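Local structure of exonuclease (Laribacter hongkongensis, 3SYY) at residues 80-88 and 99-107. The protein probably digests double-stranded DNA with strict 5'-3' polarity, as an alkaline exonuclease of the lambda-exonuclease-like PDDEXK family that binds magnesium ions. Residues are numbered along the deposited sequence; the frame is centred on the assembly and turned at random.
With MG (magnesium ion), chain B.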
loop_
_atom_site.group_PDB
_atom_site.type_symbol
_atom_site.label_atom_id
_atom_site.label_comp_id
_atom_site.label_asym_id
_atom_site.label_seq_id
_atom_site.Cartn_x
_atom_site.Cartn_y
_atom_site.Cartn_z
ATOM N N GLY A 80 33.851 -16.536 16.989
ATOM C CA GLY A 80 34.493 -17.846 16.930
ATOM C C GLY A 80 33.614 -19.040 17.276
ATOM O O GLY A 80 34.142 -20.143 17.525
ATOM N N GLU A 81 32.284 -18.857 17.288
ATOM C CA GLU A 81 31.364 -19.950 17.678
ATOM C C GLU A 81 31.180 -20.962 16.553
ATOM O O GLU A 81 31.296 -20.617 15.370
ATOM C CB GLU A 81 30.003 -19.406 18.118
ATOM C CG GLU A 81 30.032 -18.528 19.318
ATOM C CD GLU A 81 29.831 -19.288 20.662
ATOM O OE1 GLU A 81 29.795 -20.525 20.690
ATOM O OE2 GLU A 81 29.708 -18.612 21.699
ATOM N N ILE A 82 30.914 -22.217 16.910
ATOM C CA ILE A 82 30.554 -23.235 15.924
ATOM C C ILE A 82 29.046 -23.096 15.603
ATOM O O ILE A 82 28.194 -23.290 16.478
ATOM C CB ILE A 82 30.829 -24.669 16.471
ATOM C CG1 ILE A 82 30.316 -25.767 15.528
ATOM C CG2 ILE A 82 30.158 -24.871 17.816
ATOM C CD1 ILE A 82 31.405 -26.534 14.790
ATOM N N VAL A 83 28.724 -22.814 14.352
ATOM C CA VAL A 83 27.314 -22.598 13.972
ATOM C C VAL A 83 26.870 -23.669 13.026
ATOM O O VAL A 83 27.527 -23.908 12.031
ATOM C CB VAL A 83 27.107 -21.187 13.339
ATOM C CG1 VAL A 83 25.622 -20.949 12.956
ATOM C CG2 VAL A 83 27.548 -20.103 14.305
ATOM N N THR A 84 25.745 -24.331 13.319
ATOM C CA THR A 84 25.198 -25.314 12.381
ATOM C C THR A 84 23.834 -24.840 11.877
ATOM O O THR A 84 23.026 -24.376 12.648
ATOM C CB THR A 84 24.970 -26.647 13.080
ATOM O OG1 THR A 84 26.078 -26.891 13.942
ATOM C CG2 THR A 84 24.837 -27.776 12.063
ATOM N N GLU A 85 23.570 -24.996 10.597
ATOM C CA GLU A 85 22.246 -24.684 10.121
ATOM C C GLU A 85 21.229 -25.780 10.428
ATOM O O GLU A 85 21.580 -26.951 10.652
ATOM C CB GLU A 85 22.293 -24.218 8.680
ATOM C CG GLU A 85 22.934 -22.787 8.654
ATOM C CD GLU A 85 22.655 -22.019 7.382
ATOM O OE1 GLU A 85 23.581 -21.901 6.554
ATOM O OE2 GLU A 85 21.513 -21.545 7.204
ATOM N N VAL A 86 19.974 -25.363 10.535
ATOM C CA VAL A 86 18.898 -26.229 10.960
ATOM C C VAL A 86 17.638 -25.758 10.220
ATOM O O VAL A 86 17.569 -24.613 9.764
ATOM C CB VAL A 86 18.787 -26.238 12.522
ATOM C CG1 VAL A 86 18.114 -25.011 13.075
ATOM C CG2 VAL A 86 18.124 -27.494 13.049
ATOM N N GLY A 87 16.670 -26.649 10.053
ATOM C CA GLY A 87 15.432 -26.291 9.377
ATOM C C GLY A 87 14.398 -26.038 10.445
ATOM O O GLY A 87 14.678 -25.425 11.473
ATOM N N LEU A 88 13.194 -26.545 10.239
ATOM C CA LEU A 88 12.147 -26.349 11.220
ATOM C C LEU A 88 12.241 -27.392 12.317
ATOM O O LEU A 88 12.308 -28.577 12.046
ATOM C CB LEU A 88 10.787 -26.423 10.532
ATOM C CG LEU A 88 9.699 -26.040 11.521
ATOM C CD1 LEU A 88 9.471 -24.530 11.459
ATOM C CD2 LEU A 88 8.472 -26.823 11.186
ATOM N N ALA A 99 9.737 -23.947 15.154
ATOM C CA ALA A 99 10.603 -22.753 15.131
ATOM C C ALA A 99 11.758 -22.995 14.189
ATOM O O ALA A 99 12.240 -24.127 14.066
ATOM C CB ALA A 99 11.139 -22.424 16.549
ATOM N N SER A 100 12.216 -21.920 13.542
ATOM C CA SER A 100 13.261 -22.053 12.587
ATOM C C SER A 100 14.400 -21.068 12.942
ATOM O O SER A 100 14.499 -19.983 12.339
ATOM C CB SER A 100 12.696 -21.762 11.203
ATOM O OG SER A 100 13.647 -22.119 10.232
ATOM N N PRO A 101 15.259 -21.430 13.923
ATOM C CA PRO A 101 16.332 -20.467 14.216
ATOM C C PRO A 101 17.291 -20.364 13.016
ATOM O O PRO A 101 17.319 -21.256 12.174
ATOM C CB PRO A 101 17.002 -21.021 15.493
ATOM C CG PRO A 101 16.573 -22.468 15.602
ATOM C CD PRO A 101 15.295 -22.638 14.781
ATOM N N ASP A 102 18.025 -19.257 12.916
ATOM C CA ASP A 102 19.005 -19.082 11.861
ATOM C C ASP A 102 20.317 -19.873 12.110
ATOM O O ASP A 102 21.156 -19.949 11.237
ATOM C CB ASP A 102 19.293 -17.586 11.671
ATOM C CG ASP A 102 18.085 -16.840 11.080
ATOM O OD1 ASP A 102 17.344 -17.479 10.321
ATOM O OD2 ASP A 102 17.852 -15.686 11.420
ATOM N N GLY A 103 20.470 -20.469 13.278
ATOM C CA GLY A 103 21.600 -21.408 13.472
ATOM C C GLY A 103 21.587 -21.994 14.867
ATOM O O GLY A 103 21.102 -21.371 15.794
ATOM N N LEU A 104 22.096 -23.213 15.001
ATOM C CA LEU A 104 22.453 -23.748 16.341
ATOM C C LEU A 104 23.876 -23.328 16.661
ATOM O O LEU A 104 24.784 -23.502 15.837
ATOM C CB LEU A 104 22.397 -25.271 16.329
ATOM C CG LEU A 104 21.075 -25.967 15.937
ATOM C CD1 LEU A 104 21.129 -27.458 16.327
ATOM C CD2 LEU A 104 19.858 -25.296 16.552
ATOM N N VAL A 105 24.063 -22.773 17.838
ATOM C CA VAL A 105 25.384 -22.261 18.235
ATOM C C VAL A 105 25.877 -23.123 19.393
ATOM O O VAL A 105 25.241 -23.181 20.445
ATOM C CB VAL A 105 25.346 -20.807 18.702
ATOM C CG1 VAL A 105 26.766 -20.284 18.944
ATOM C CG2 VAL A 105 24.635 -19.911 17.661
ATOM N N GLY A 106 27.039 -23.739 19.213
ATOM C CA GLY A 106 27.594 -24.577 20.275
ATOM C C GLY A 106 26.631 -25.699 20.616
ATOM O O GLY A 106 25.930 -26.216 19.745
ATOM N N ASP A 107 26.585 -26.045 21.899
ATOM C CA ASP A 107 25.704 -27.106 22.404
ATOM C C ASP A 107 24.411 -26.511 22.921
ATOM O O ASP A 107 23.378 -27.169 22.913
ATOM C CB ASP A 107 26.375 -27.817 23.593
ATOM C CG ASP A 107 27.567 -28.622 23.185
ATOM O OD1 ASP A 107 27.438 -29.373 22.183
ATOM O OD2 ASP A 107 28.615 -28.519 23.871
HETATM MG MG MG B . 16.106 -14.199 10.711
HETATM O O HOH W 1 26.322 -25.858 16.435
HETATM O O HOH W 2 16.410 -22.271 9.924
HETATM O O HOH W 3 19.587 -22.545 10.173
HETATM O O HOH W 4 16.022 -15.592 8.927
HETATM O O HOH W 5 14.300 -12.846 10.069
#
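T84 and L104 form the hydrogen-bonded pair of a short antiparallel ladder, exchanging T84 N to L104 O and L104 N to T84 O, both at 2.8 Å, while G106 N reaches I82 O at 3.0 Å and V83 faces V105 as the non-hydrogen-bonded pair. On the face of V83 and V105, E81 lies across V105, its CB 3.5 Å from V105 CG1; the bend of the E81 chain at chi2 (-91°) keeps CD and OE1 over the same methyl. Helix 59-79 packs against this face through Y75 and I76. The opposite face carries L104 and T84, whose OG1 shares water 1 with L104 O. V86 CG1 takes the position between its backbone N and carbonyl carbon (chi1 78°), from which it meets both L104 CD2 and P101 CG at 3.9 Å.

Strand 83-84 is an edge strand of the mixed central sheet of a PDDEXK nuclease, and strand 103-105 leaves directly from the metal ligand D102. Where the strands part, water takes over from direct bonding: water 2 bonds V86 O, P101 O and S100 OG, which R12 engages as well. Beyond it, D102 turns away from segment 80-88 and binds magnesium through OD2 at 2.4 Å, with E112 and I113 O as further ligands. D102 OD1 accepts a hydrogen bond from metal-bound water 4 (2.7 Å), tying the carboxylate's orientation to the coordination shell.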